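Local structure of beta-glucosidase (Chaetomella raphigera, 6JXG) at residues A152-F157 with A195-S200; F228-W233 with L247-P252; T581-Q586 with T621-V626; L337-K342 with L577-F582. The protein probably hydrolyses terminal, non-reducing beta-D-glucosyl residues, releasing beta-D-glucose, as a secreted family 3 glycoside hydrolase of cellulose breakdown. One frame throughout, in Å; residues are numbered along the deposited sequence.

In the fold
Contacts 1 and 2 come first along the chain and lie in the N-terminal, TIM-barrel-like domain, their centres about 9 Å apart. They belong to one sheet: strands 151-157, 196-199 and 228-231 run side by side, and 247-252 adds a further segment beyond the last. Contacts 3 and 4 lie about 40 to 50 Å away between centres. Their own centres are about 13 Å apart and they touch, sharing Thr581 and Phe582. Contact 4 sets segment 577-582 against edge strand 335-339 of the second domain's sheet, and contact 3 takes the same chain into an antiparallel sheet, so the two pairs lie on opposite sides of the centre of a multidomain chain.

Contact 1: residues A152-F157 with A195-S200; sequences ACAKHF and ASIMCS
Met198 lies alongside Lys155 and His156, all three side chains pointing the same way. With CG anti to its backbone N (chi1 -175°), the methionine runs straight before bending at the thioether. Its CB sits 3.6 Å from Lys155 CB and also touches Cys153 SG, while SD meets His156 CD2 at 3.9 Å, oblique to the ring. Lys155 begins in the crowded position, CG between backbone N and carbonyl carbon (chi1 71°), and this places CG 3.6 Å above the His156 ring plane, over its centre. The polar ends of both are held by backbone oxygens, Lys155 NZ by Leu107 O and His156 ND1 by Gly112 O. Strands 151-157 and 196-199 are parallel neighbours in the TIM-barrel-like domain, joined by a beta-alpha-beta connection through helices 175-182 and 184-191. The pairing is regular at Ala154, whose O takes Met198 N at 3.0 Å. A cis peptide then links Lys155 to His156, and the register slips by one residue: Phe157 N, not His156 N, bonds Met198 O, at 2.8 Å and almost straight (176°). At the start, Ser196 OG donates to Ala152 O (3.0 Å). On the face carrying Ala154 and Ile197, Ile197 CG2 rests 3.8 Å from Phe157 CB, and the Phe157 ring extends on to meet Phe186 edge-to-face and to touch helix 214-222.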
loop_
_atom_site.group_PDB
_atom_site.type_symbol
_atom_site.label_atom_id
_atom_site.label_comp_id
_atom_site.label_asym_id
_atom_site.label_seq_id
_atom_site.Cartn_x
_atom_site.Cartn_y
_atom_site.Cartn_z
ATOM N N ALA A 152 6.547 0.510 -13.424
ATOM C CA ALA A 152 6.171 0.094 -12.096
ATOM C C ALA A 152 6.204 -1.437 -12.028
ATOM O O ALA A 152 6.297 -2.140 -13.045
ATOM C CB ALA A 152 4.744 0.605 -11.767
ATOM N N CYS A 153 6.198 -1.943 -10.801
ATOM C CA CYS A 153 6.335 -3.341 -10.500
ATOM C C CYS A 153 5.371 -3.639 -9.337
ATOM O O CYS A 153 5.692 -3.436 -8.146
ATOM C CB CYS A 153 7.765 -3.685 -10.065
ATOM S SG CYS A 153 7.965 -5.514 -9.787
ATOM N N ALA A 154 4.236 -4.205 -9.667
ATOM C CA ALA A 154 3.325 -4.682 -8.666
ATOM C C ALA A 154 3.866 -5.931 -7.950
ATOM O O ALA A 154 4.121 -6.990 -8.580
ATOM C CB ALA A 154 1.962 -4.989 -9.282
ATOM N N LYS A 155 3.960 -5.860 -6.636
ATOM C CA LYS A 155 4.598 -6.957 -5.869
ATOM C C LYS A 155 3.741 -7.210 -4.617
ATOM O O LYS A 155 3.005 -6.271 -4.182
ATOM C CB LYS A 155 6.056 -6.593 -5.541
ATOM C CG LYS A 155 6.297 -5.500 -4.518
ATOM C CD LYS A 155 7.761 -5.024 -4.506
ATOM C CE LYS A 155 7.972 -4.228 -3.246
ATOM N NZ LYS A 155 9.340 -3.712 -3.089
ATOM N N HIS A 156 3.811 -8.359 -3.967
ATOM C CA HIS A 156 4.566 -9.558 -4.238
ATOM C C HIS A 156 3.500 -10.627 -4.511
ATOM O O HIS A 156 2.578 -10.848 -3.689
ATOM C CB HIS A 156 5.371 -9.977 -3.002
ATOM C CG HIS A 156 6.161 -8.864 -2.389
ATOM N ND1 HIS A 156 5.599 -7.936 -1.534
ATOM C CD2 HIS A 156 7.454 -8.503 -2.542
ATOM C CE1 HIS A 156 6.533 -7.077 -1.155
ATOM N NE2 HIS A 156 7.669 -7.421 -1.730
ATOM N N PHE A 157 3.542 -11.181 -5.710
ATOM C CA PHE A 157 2.557 -12.128 -6.163
ATOM C C PHE A 157 2.954 -13.571 -5.695
ATOM O O PHE A 157 3.908 -14.130 -6.222
ATOM C CB PHE A 157 2.494 -12.121 -7.708
ATOM C CG PHE A 157 1.394 -13.024 -8.269
ATOM C CD1 PHE A 157 0.115 -12.560 -8.338
ATOM C CD2 PHE A 157 1.669 -14.368 -8.674
ATOM C CE1 PHE A 157 -0.936 -13.374 -8.856
ATOM C CE2 PHE A 157 0.645 -15.182 -9.179
ATOM C CZ PHE A 157 -0.664 -14.671 -9.241
ATOM N N ALA A 195 3.876 -2.504 -15.837
ATOM C CA ALA A 195 4.971 -3.058 -16.687
ATOM C C ALA A 195 5.496 -4.397 -16.247
ATOM O O ALA A 195 5.960 -5.230 -17.075
ATOM C CB ALA A 195 6.109 -2.030 -16.757
ATOM N N SER A 196 5.494 -4.618 -14.920
ATOM C CA SER A 196 6.107 -5.824 -14.321
ATOM C C SER A 196 5.386 -6.240 -13.040
ATOM O O SER A 196 4.678 -5.431 -12.409
ATOM C CB SER A 196 7.620 -5.632 -14.040
ATOM O OG SER A 196 7.826 -4.679 -13.039
ATOM N N ILE A 197 5.542 -7.498 -12.686
ATOM C CA ILE A 197 4.994 -8.021 -11.441
ATOM C C ILE A 197 6.076 -8.875 -10.847
ATOM O O ILE A 197 6.808 -9.552 -11.573
ATOM C CB ILE A 197 3.743 -8.905 -11.738
ATOM C CG1 ILE A 197 2.543 -8.021 -12.198
ATOM C CG2 ILE A 197 3.411 -9.748 -10.545
ATOM C CD1 ILE A 197 1.434 -8.816 -12.800
ATOM N N MET A 198 6.253 -8.797 -9.535
ATOM C CA MET A 198 7.291 -9.563 -8.872
ATOM C C MET A 198 6.650 -10.766 -8.169
ATOM O O MET A 198 5.658 -10.603 -7.428
ATOM C CB MET A 198 7.949 -8.689 -7.794
ATOM C CG MET A 198 9.143 -9.315 -7.082
ATOM S SD MET A 198 9.796 -8.389 -5.694
ATOM C CE MET A 198 10.470 -6.975 -6.580
ATOM N N CYS A 199 7.210 -11.954 -8.343
ATOM C CA CYS A 199 6.709 -13.110 -7.628
ATOM C C CYS A 199 7.334 -13.252 -6.245
ATOM O O CYS A 199 8.455 -12.770 -6.020
ATOM C CB CYS A 199 6.863 -14.365 -8.452
ATOM S SG CYS A 199 8.475 -14.699 -9.181
ATOM N N SER A 200 6.618 -13.922 -5.324
ATOM C CA SER A 200 6.929 -13.858 -3.899
ATOM C C SER A 200 7.853 -14.913 -3.376
ATOM O O SER A 200 8.087 -15.893 -4.008
ATOM C CB SER A 200 5.632 -13.837 -3.082
ATOM O OG SER A 200 4.935 -15.043 -3.296
#

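Contact 2: residues F228-W233 with L247-P252; sequences FVVSDW and LDVAMP
Leu247 sends CD1 against the backbone between Val229 and Ser231, 3.6 Å from Ser231 N. Asp248 follows with OD2 accepting Val229 N at 2.8 Å, nearly straight (170°) and through the anti lone pair. The carboxylate is fixed by salt bridges, OD2 to Lys220 and OD1 to Arg280, which would probably favour its charged form. Asp248 N and Val249 N converge on Val229 O, two donors gripping one carbonyl. Val249 O in turn takes Ser231 N (3.0 Å), and Val249 CG2 meets the Phe228 ring obliquely, 3.5 Å from Phe228 CD1. At Met251 the backbone N donates to Ser231 OG (2.9 Å), whose own proton goes to Asp232 O. Met251 CB stands over the Trp233 six-membered ring, 3.4 Å from its centroid; with CG anti to the carbonyl carbon (chi1 -77°) the bent chain reaches Val230 CG2, and SD makes an oblique Met-aromatic contact. A cis peptide leads to Pro252, whose CD lies over the five-membered ring, 3.6 Å from Trp233 CD1. An alanine in place of Trp233 would probably leave Met251 and Pro252 without their flat platform, and Val40 O without the indole N-H. In the TIM-barrel-like N-terminal domain, 228-231 ends the parallel run, bonded through Val230 to strand 196-199 and bridged on its other edge, Val230 to Val249, while helix 278-294 touches Phe228, Asp248 and Val249.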
loop_
_atom_site.group_PDB
_atom_site.type_symbol
_atom_site.label_atom_id
_atom_site.label_comp_id
_atom_site.label_asym_id
_atom_site.label_seq_id
_atom_site.Cartn_x
_atom_site.Cartn_y
_atom_site.Cartn_z
ATOM N N PHE A 228 6.271 -8.438 -17.821
ATOM C CA PHE A 228 7.221 -9.417 -17.438
ATOM C C PHE A 228 7.166 -9.624 -15.915
ATOM O O PHE A 228 6.783 -8.727 -15.170
ATOM C CB PHE A 228 8.623 -9.104 -17.905
ATOM C CG PHE A 228 9.274 -8.001 -17.205
ATOM C CD1 PHE A 228 10.110 -8.238 -16.111
ATOM C CD2 PHE A 228 9.119 -6.676 -17.683
ATOM C CE1 PHE A 228 10.735 -7.199 -15.473
ATOM C CE2 PHE A 228 9.766 -5.638 -17.067
ATOM C CZ PHE A 228 10.619 -5.875 -15.965
ATOM N N VAL A 229 7.469 -10.851 -15.526
ATOM C CA VAL A 229 7.554 -11.257 -14.108
ATOM C C VAL A 229 8.985 -11.331 -13.646
ATOM O O VAL A 229 9.809 -11.953 -14.276
ATOM C CB VAL A 229 6.864 -12.628 -13.902
ATOM C CG1 VAL A 229 6.939 -12.967 -12.418
ATOM C CG2 VAL A 229 5.398 -12.534 -14.345
ATOM N N VAL A 230 9.280 -10.665 -12.518
ATOM C CA VAL A 230 10.587 -10.640 -11.943
ATOM C C VAL A 230 10.573 -11.345 -10.594
ATOM O O VAL A 230 9.578 -11.298 -9.870
ATOM C CB VAL A 230 11.107 -9.226 -11.901
ATOM C CG1 VAL A 230 10.220 -8.278 -11.079
ATOM C CG2 VAL A 230 12.529 -9.226 -11.394
ATOM N N SER A 231 11.671 -12.011 -10.234
ATOM C CA SER A 231 11.686 -12.660 -8.939
ATOM C C SER A 231 11.883 -11.720 -7.821
ATOM O O SER A 231 12.628 -10.737 -7.921
ATOM C CB SER A 231 12.731 -13.772 -8.875
ATOM O OG SER A 231 14.027 -13.228 -8.936
ATOM N N ASP A 232 11.318 -12.076 -6.657
ATOM C CA ASP A 232 11.821 -11.448 -5.471
ATOM C C ASP A 232 13.273 -11.918 -5.336
ATOM O O ASP A 232 13.714 -12.848 -6.040
ATOM C CB ASP A 232 10.919 -11.740 -4.256
ATOM C CG ASP A 232 10.996 -10.673 -3.166
ATOM O OD1 ASP A 232 12.017 -9.967 -3.087
ATOM O OD2 ASP A 232 10.041 -10.578 -2.338
ATOM N N TRP A 233 14.029 -11.250 -4.453
ATOM C CA TRP A 233 15.457 -11.342 -4.482
ATOM C C TRP A 233 15.889 -12.693 -3.935
ATOM O O TRP A 233 15.754 -13.005 -2.763
ATOM C CB TRP A 233 16.131 -10.170 -3.820
ATOM C CG TRP A 233 16.569 -9.067 -4.753
ATOM C CD1 TRP A 233 17.745 -8.414 -4.675
ATOM C CD2 TRP A 233 15.829 -8.423 -5.830
ATOM N NE1 TRP A 233 17.835 -7.447 -5.641
ATOM C CE2 TRP A 233 16.671 -7.419 -6.362
ATOM C CE3 TRP A 233 14.544 -8.578 -6.375
ATOM C CZ2 TRP A 233 16.290 -6.598 -7.426
ATOM C CZ3 TRP A 233 14.162 -7.771 -7.423
ATOM C CH2 TRP A 233 15.038 -6.771 -7.943
ATOM N N LEU A 247 8.558 -17.373 -15.141
ATOM C CA LEU A 247 9.408 -16.318 -14.659
ATOM C C LEU A 247 10.097 -15.702 -15.901
ATOM O O LEU A 247 10.395 -16.426 -16.848
ATOM C CB LEU A 247 10.433 -16.781 -13.680
ATOM C CG LEU A 247 11.391 -15.804 -13.020
ATOM C CD1 LEU A 247 10.582 -14.850 -12.145
ATOM C CD2 LEU A 247 12.455 -16.503 -12.181
ATOM N N ASP A 248 10.327 -14.382 -15.878
ATOM C CA ASP A 248 11.032 -13.694 -16.990
ATOM C C ASP A 248 12.359 -13.097 -16.623
ATOM O O ASP A 248 13.257 -13.016 -17.489
ATOM C CB ASP A 248 10.162 -12.627 -17.596
ATOM C CG ASP A 248 8.825 -13.192 -18.094
ATOM O OD1 ASP A 248 8.871 -14.171 -18.903
ATOM O OD2 ASP A 248 7.752 -12.671 -17.688
ATOM N N VAL A 249 12.517 -12.683 -15.384
ATOM C CA VAL A 249 13.762 -12.092 -14.932
ATOM C C VAL A 249 14.153 -12.597 -13.540
ATOM O O VAL A 249 13.347 -12.555 -12.604
ATOM C CB VAL A 249 13.664 -10.558 -14.836
ATOM C CG1 VAL A 249 15.008 -9.933 -14.430
ATOM C CG2 VAL A 249 13.207 -9.968 -16.161
ATOM N N ALA A 250 15.400 -13.051 -13.414
ATOM C CA ALA A 250 15.903 -13.578 -12.160
ATOM C C ALA A 250 16.748 -12.552 -11.451
ATOM O O ALA A 250 17.814 -12.213 -11.948
ATOM C CB ALA A 250 16.717 -14.853 -12.376
ATOM N N MET A 251 16.277 -12.073 -10.313
ATOM C CA MET A 251 17.022 -11.086 -9.559
ATOM C C MET A 251 17.399 -11.623 -8.170
ATOM O O MET A 251 16.573 -12.243 -7.557
ATOM C CB MET A 251 16.139 -9.841 -9.372
ATOM C CG MET A 251 16.062 -8.983 -10.613
ATOM S SD MET A 251 17.679 -8.183 -10.886
ATOM C CE MET A 251 17.714 -8.230 -12.668
ATOM N N PRO A 252 18.557 -11.216 -7.585
ATOM C CA PRO A 252 19.547 -10.339 -8.276
ATOM C C PRO A 252 20.392 -11.042 -9.312
ATOM O O PRO A 252 21.311 -10.395 -9.911
ATOM C CB PRO A 252 20.427 -9.836 -7.137
ATOM C CG PRO A 252 20.342 -10.903 -6.082
ATOM C CD PRO A 252 18.933 -11.472 -6.171
#

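Contact 3: residues T581-Q586 with T621-V626; sequences TFQYSQ and TNSGTV
Gln583 and Thr621 form an antiparallel hydrogen-bonded pair, Gln583 N reaching Thr621 O at 2.8 Å and Thr621 N reaching Gln583 O at 2.9 Å. Phe582 and Asn622 make the adjoining non-hydrogen-bonded pair. Ser623 N adds a bond to Thr581 O (2.9 Å), where strand 612-622 gives way to a turn. The two strands are neighbours in a three-stranded antiparallel sheet, completed by strand 663-671, consistent with one sheet of the fibronectin type III-like sandwich. Gly624 packs close to Thr581, and a CB on it would come tight against Thr581 N. On the face of Gln583 and Thr621, the Thr581 OG1 and Ser623 OG hydroxyls are hydrogen-bonded tip to tip at 2.6 Å, either able to donate. The extended Gln583 side chain lays its amide beside Ser623, CD 3.5 Å from CB, and a water joins Gln583 NE2 to Ser623 OG. A second water ties Gln583 O to Ser585 OG and Thr621 OG1, the latter also bonded to Ser663 OG. On the buried face Phe582 lies by Asn622, whose CG is anti to its backbone N (chi1 -180°). From there ND2 donates to Val626 O, 2.8 Å away and in the amide plane, and also to Leu658 O. A leucine in place of Asn622 would probably leave Val626 O and Leu658 O without this amide donor and the turn freer to shift. The contact is two-sided: hydroxyls, an amide and water link the outer face, while inside, the buried Asn622 amide closes the turn on Val626 and ties it to Leu658.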
loop_
_atom_site.group_PDB
_atom_site.type_symbol
_atom_site.label_atom_id
_atom_site.label_comp_id
_atom_site.label_asym_id
_atom_site.label_seq_id
_atom_site.Cartn_x
_atom_site.Cartn_y
_atom_site.Cartn_z
ATOM N N THR A 581 -19.519 18.060 10.808
ATOM C CA THR A 581 -20.452 16.942 10.614
ATOM C C THR A 581 -21.007 17.005 9.223
ATOM O O THR A 581 -21.070 18.044 8.613
ATOM C CB THR A 581 -21.629 17.007 11.636
ATOM O OG1 THR A 581 -22.323 18.282 11.544
ATOM C CG2 THR A 581 -21.140 16.815 13.038
ATOM N N PHE A 582 -21.433 15.862 8.711
ATOM C CA PHE A 582 -22.012 15.758 7.403
ATOM C C PHE A 582 -23.343 14.988 7.450
ATOM O O PHE A 582 -23.553 14.069 8.257
ATOM C CB PHE A 582 -21.029 15.006 6.516
ATOM C CG PHE A 582 -19.728 15.675 6.402
ATOM C CD1 PHE A 582 -19.521 16.637 5.434
ATOM C CD2 PHE A 582 -18.691 15.338 7.246
ATOM C CE1 PHE A 582 -18.271 17.273 5.325
ATOM C CE2 PHE A 582 -17.468 15.965 7.159
ATOM C CZ PHE A 582 -17.260 16.923 6.188
ATOM N N GLN A 583 -24.239 15.401 6.577
ATOM C CA GLN A 583 -25.529 14.763 6.402
ATOM C C GLN A 583 -25.700 14.283 4.983
ATOM O O GLN A 583 -25.237 14.927 4.060
ATOM C CB GLN A 583 -26.650 15.714 6.756
ATOM C CG GLN A 583 -26.712 15.954 8.262
ATOM C CD GLN A 583 -27.605 17.123 8.598
ATOM O OE1 GLN A 583 -28.054 17.848 7.713
ATOM N NE2 GLN A 583 -27.825 17.341 9.882
ATOM N N TYR A 584 -26.335 13.136 4.826
ATOM C CA TYR A 584 -26.406 12.506 3.526
ATOM C C TYR A 584 -27.875 12.420 3.109
ATOM O O TYR A 584 -28.718 12.144 3.947
ATOM C CB TYR A 584 -25.893 11.105 3.641
ATOM C CG TYR A 584 -24.416 10.893 3.757
ATOM C CD1 TYR A 584 -23.740 10.092 2.822
ATOM C CD2 TYR A 584 -23.718 11.363 4.853
ATOM C CE1 TYR A 584 -22.392 9.797 2.957
ATOM C CE2 TYR A 584 -22.349 11.144 4.943
ATOM C CZ TYR A 584 -21.714 10.335 4.020
ATOM O OH TYR A 584 -20.373 10.138 4.087
ATOM N N SER A 585 -28.177 12.618 1.849
ATOM C CA SER A 585 -29.517 12.440 1.364
ATOM C C SER A 585 -29.502 12.156 -0.139
ATOM O O SER A 585 -28.446 12.073 -0.773
ATOM C CB SER A 585 -30.361 13.672 1.656
ATOM O OG SER A 585 -29.846 14.780 0.980
ATOM N N GLN A 586 -30.699 12.043 -0.694
ATOM C CA GLN A 586 -30.898 11.980 -2.142
ATOM C C GLN A 586 -30.137 10.861 -2.851
ATOM O O GLN A 586 -29.353 11.093 -3.761
ATOM C CB GLN A 586 -30.590 13.354 -2.736
ATOM C CG GLN A 586 -31.662 14.376 -2.337
ATOM C CD GLN A 586 -31.579 15.666 -3.122
ATOM O OE1 GLN A 586 -31.383 15.654 -4.360
ATOM N NE2 GLN A 586 -31.730 16.786 -2.431
ATOM N N THR A 621 -23.885 17.094 2.755
ATOM C CA THR A 621 -24.029 18.448 3.255
ATOM C C THR A 621 -23.193 18.568 4.474
ATOM O O THR A 621 -23.278 17.704 5.347
ATOM C CB THR A 621 -25.483 18.694 3.686
ATOM O OG1 THR A 621 -26.324 18.652 2.500
ATOM C CG2 THR A 621 -25.618 20.048 4.294
ATOM N N ASN A 622 -22.403 19.627 4.534
ATOM C CA ASN A 622 -21.668 19.985 5.742
ATOM C C ASN A 622 -22.647 20.682 6.669
ATOM O O ASN A 622 -23.058 21.808 6.392
ATOM C CB ASN A 622 -20.500 20.921 5.416
ATOM C CG ASN A 622 -19.683 21.325 6.629
ATOM O OD1 ASN A 622 -20.131 21.232 7.758
ATOM N ND2 ASN A 622 -18.426 21.759 6.378
ATOM N N SER A 623 -22.975 20.002 7.773
ATOM C CA SER A 623 -24.013 20.432 8.702
ATOM C C SER A 623 -23.370 21.137 9.896
ATOM O O SER A 623 -24.067 21.530 10.823
ATOM C CB SER A 623 -24.852 19.212 9.128
ATOM O OG SER A 623 -24.021 18.200 9.624
ATOM N N GLY A 624 -22.051 21.339 9.884
ATOM C CA GLY A 624 -21.379 21.951 11.011
ATOM C C GLY A 624 -20.900 23.326 10.694
ATOM O O GLY A 624 -21.382 23.952 9.779
ATOM N N THR A 625 -19.950 23.818 11.475
ATOM C CA THR A 625 -19.613 25.270 11.470
ATOM C C THR A 625 -18.234 25.545 10.961
ATOM O O THR A 625 -17.808 26.717 10.924
ATOM C CB THR A 625 -19.678 25.833 12.923
ATOM O OG1 THR A 625 -18.729 25.141 13.714
ATOM C CG2 THR A 625 -21.024 25.619 13.538
ATOM N N VAL A 626 -17.513 24.495 10.547
ATOM C CA VAL A 626 -16.224 24.658 9.900
ATOM C C VAL A 626 -16.133 23.787 8.643
ATOM O O VAL A 626 -16.928 22.823 8.453
ATOM C CB VAL A 626 -15.048 24.394 10.903
ATOM C CG1 VAL A 626 -15.287 25.171 12.217
ATOM C CG2 VAL A 626 -14.919 22.917 11.221
HETATM O O HOH W 1 -27.332 16.010 2.389
HETATM O O HOH W 2 -25.561 16.231 11.138
#

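Contact 4: residues L337-K342 with L577-F582; sequences LTNKNK and LSYTTF
Leu577 presses one methyl on the backbone of strand 335-339: CD1 is 3.6 Å from Leu337 O and 3.8 Å from Thr338 CA. CG stands anti to the carbonyl carbon (chi1 -62°), bringing the branch over to the strand. Beside it Asn339 ND2 approaches the Tyr579 ring, 4.0 Å from CE1; the side chains cross at about a right angle, with amide and ring planes 57° apart. One water spans the two segments, accepting from Asn339 ND2 at 3.0 Å and donating to Ser578 O at 2.6 Å. Strand 335-339 is an edge strand of the mixed six-stranded sheet in the family 3 C-terminal domain, where a classic beta bulge sets Leu337 and Thr338 together opposite Ile501 of strand 498-503. The segment 577-582, a loop until strand 582-591 begins, passes this edge and bonds to it through the Leu577 and Leu336 backbones. Further out, Tyr575 OH grips Leu337 O, and Asn339 OD1 accepts from Leu344 N, which fixes the amide. Tyr579 OH is bonded to Ile518 O, anchoring the far end of the ring. Ser578 OG accepts Thr580 N in an ST turn (3.1 Å), and Ser524 OG is hydrogen-bonded to both Ser578 OG and Tyr579 N.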
loop_
_atom_site.group_PDB
_atom_site.type_symbol
_atom_site.label_atom_id
_atom_site.label_comp_id
_atom_site.label_asym_id
_atom_site.label_seq_id
_atom_site.Cartn_x
_atom_site.Cartn_y
_atom_site.Cartn_z
ATOM N N LEU A 337 -9.828 9.805 15.753
ATOM C CA LEU A 337 -10.628 8.720 16.348
ATOM C C LEU A 337 -11.590 9.110 17.452
ATOM O O LEU A 337 -12.704 8.565 17.524
ATOM C CB LEU A 337 -9.739 7.541 16.859
ATOM C CG LEU A 337 -8.926 6.813 15.757
ATOM C CD1 LEU A 337 -8.032 5.719 16.403
ATOM C CD2 LEU A 337 -9.789 6.167 14.668
ATOM N N THR A 338 -11.180 10.030 18.299
ATOM C CA THR A 338 -12.060 10.563 19.363
ATOM C C THR A 338 -11.734 12.019 19.491
ATOM O O THR A 338 -10.615 12.419 19.226
ATOM C CB THR A 338 -11.841 9.906 20.766
ATOM O OG1 THR A 338 -10.517 10.142 21.207
ATOM C CG2 THR A 338 -11.982 8.418 20.720
ATOM N N ASN A 339 -12.700 12.826 19.941
ATOM C CA ASN A 339 -12.486 14.220 20.217
ATOM C C ASN A 339 -13.642 14.732 21.094
ATOM O O ASN A 339 -14.709 14.991 20.597
ATOM C CB ASN A 339 -12.501 14.966 18.886
ATOM C CG ASN A 339 -12.098 16.417 19.025
ATOM O OD1 ASN A 339 -11.520 16.817 20.021
ATOM N ND2 ASN A 339 -12.413 17.225 18.025
ATOM N N LYS A 340 -13.460 14.747 22.376
ATOM C CA LYS A 340 -14.509 15.110 23.332
ATOM C C LYS A 340 -14.591 16.614 23.523
ATOM O O LYS A 340 -13.579 17.234 23.864
ATOM C CB LYS A 340 -14.185 14.472 24.648
ATOM C CG LYS A 340 -14.196 12.954 24.593
ATOM C CD LYS A 340 -14.033 12.380 25.993
ATOM C CE LYS A 340 -13.280 11.061 26.073
ATOM N NZ LYS A 340 -14.201 9.901 26.174
ATOM N N ASN A 341 -15.833 17.147 23.414
ATOM C CA ASN A 341 -16.198 18.588 23.271
ATOM C C ASN A 341 -15.084 19.443 22.810
ATOM O O ASN A 341 -14.655 20.379 23.472
ATOM C CB ASN A 341 -16.821 19.171 24.509
ATOM C CG ASN A 341 -16.316 18.488 25.693
ATOM O OD1 ASN A 341 -15.116 18.551 25.941
ATOM N ND2 ASN A 341 -17.172 17.687 26.344
ATOM N N LYS A 342 -14.640 19.088 21.618
ATOM C CA LYS A 342 -13.822 19.960 20.830
ATOM C C LYS A 342 -12.499 20.223 21.496
ATOM O O LYS A 342 -11.949 21.350 21.405
ATOM C CB LYS A 342 -14.561 21.259 20.544
ATOM C CG LYS A 342 -15.935 21.038 19.937
ATOM C CD LYS A 342 -16.653 22.367 19.792
ATOM C CE LYS A 342 -16.720 22.804 18.360
ATOM N NZ LYS A 342 -18.095 22.772 17.805
ATOM N N LEU A 577 -13.429 10.757 12.234
ATOM C CA LEU A 577 -14.099 11.957 12.607
ATOM C C LEU A 577 -13.589 13.167 11.813
ATOM O O LEU A 577 -12.601 13.075 11.092
ATOM C CB LEU A 577 -13.946 12.241 14.117
ATOM C CG LEU A 577 -14.546 11.188 14.998
ATOM C CD1 LEU A 577 -14.286 11.666 16.436
ATOM C CD2 LEU A 577 -16.048 10.885 14.882
ATOM N N SER A 578 -14.292 14.286 11.953
ATOM C CA SER A 578 -13.927 15.543 11.363
ATOM C C SER A 578 -14.136 16.621 12.437
ATOM O O SER A 578 -14.608 16.307 13.506
ATOM C CB SER A 578 -14.839 15.740 10.182
ATOM O OG SER A 578 -14.751 17.013 9.632
ATOM N N TYR A 579 -13.755 17.862 12.169
ATOM C CA TYR A 579 -14.059 18.974 13.077
ATOM C C TYR A 579 -15.423 19.511 12.673
ATOM O O TYR A 579 -15.895 20.416 13.333
ATOM C CB TYR A 579 -13.031 20.090 12.934
ATOM C CG TYR A 579 -11.656 19.746 13.474
ATOM C CD1 TYR A 579 -11.476 18.742 14.441
ATOM C CD2 TYR A 579 -10.548 20.370 12.985
ATOM C CE1 TYR A 579 -10.207 18.439 14.949
ATOM C CE2 TYR A 579 -9.293 20.070 13.488
ATOM C CZ TYR A 579 -9.116 19.111 14.465
ATOM O OH TYR A 579 -7.833 18.881 14.913
ATOM N N THR A 580 -16.020 19.015 11.568
ATOM C CA THR A 580 -17.450 19.194 11.322
ATOM C C THR A 580 -18.256 17.914 11.249
ATOM O O THR A 580 -17.781 16.851 11.604
ATOM C CB THR A 580 -17.863 19.648 9.901
ATOM O OG1 THR A 580 -16.876 19.439 8.872
ATOM C CG2 THR A 580 -18.593 20.795 9.920
ATOM N N THR A 581 -19.519 18.060 10.808
ATOM C CA THR A 581 -20.452 16.942 10.614
ATOM C C THR A 581 -21.007 17.005 9.223
ATOM O O THR A 581 -21.070 18.044 8.613
ATOM C CB THR A 581 -21.629 17.007 11.636
ATOM O OG1 THR A 581 -22.323 18.282 11.544
ATOM C CG2 THR A 581 -21.140 16.815 13.038
ATOM N N PHE A 582 -21.433 15.862 8.711
ATOM C CA PHE A 582 -22.012 15.758 7.403
ATOM C C PHE A 582 -23.343 14.988 7.450
ATOM O O PHE A 582 -23.553 14.069 8.257
ATOM C CB PHE A 582 -21.029 15.006 6.516
ATOM C CG PHE A 582 -19.728 15.675 6.402
ATOM C CD1 PHE A 582 -19.521 16.637 5.434
ATOM C CD2 PHE A 582 -18.691 15.338 7.246
ATOM C CE1 PHE A 582 -18.271 17.273 5.325
ATOM C CE2 PHE A 582 -17.468 15.965 7.159
ATOM C CZ PHE A 582 -17.260 16.923 6.188
HETATM O O HOH W 3 -14.537 16.221 16.096
#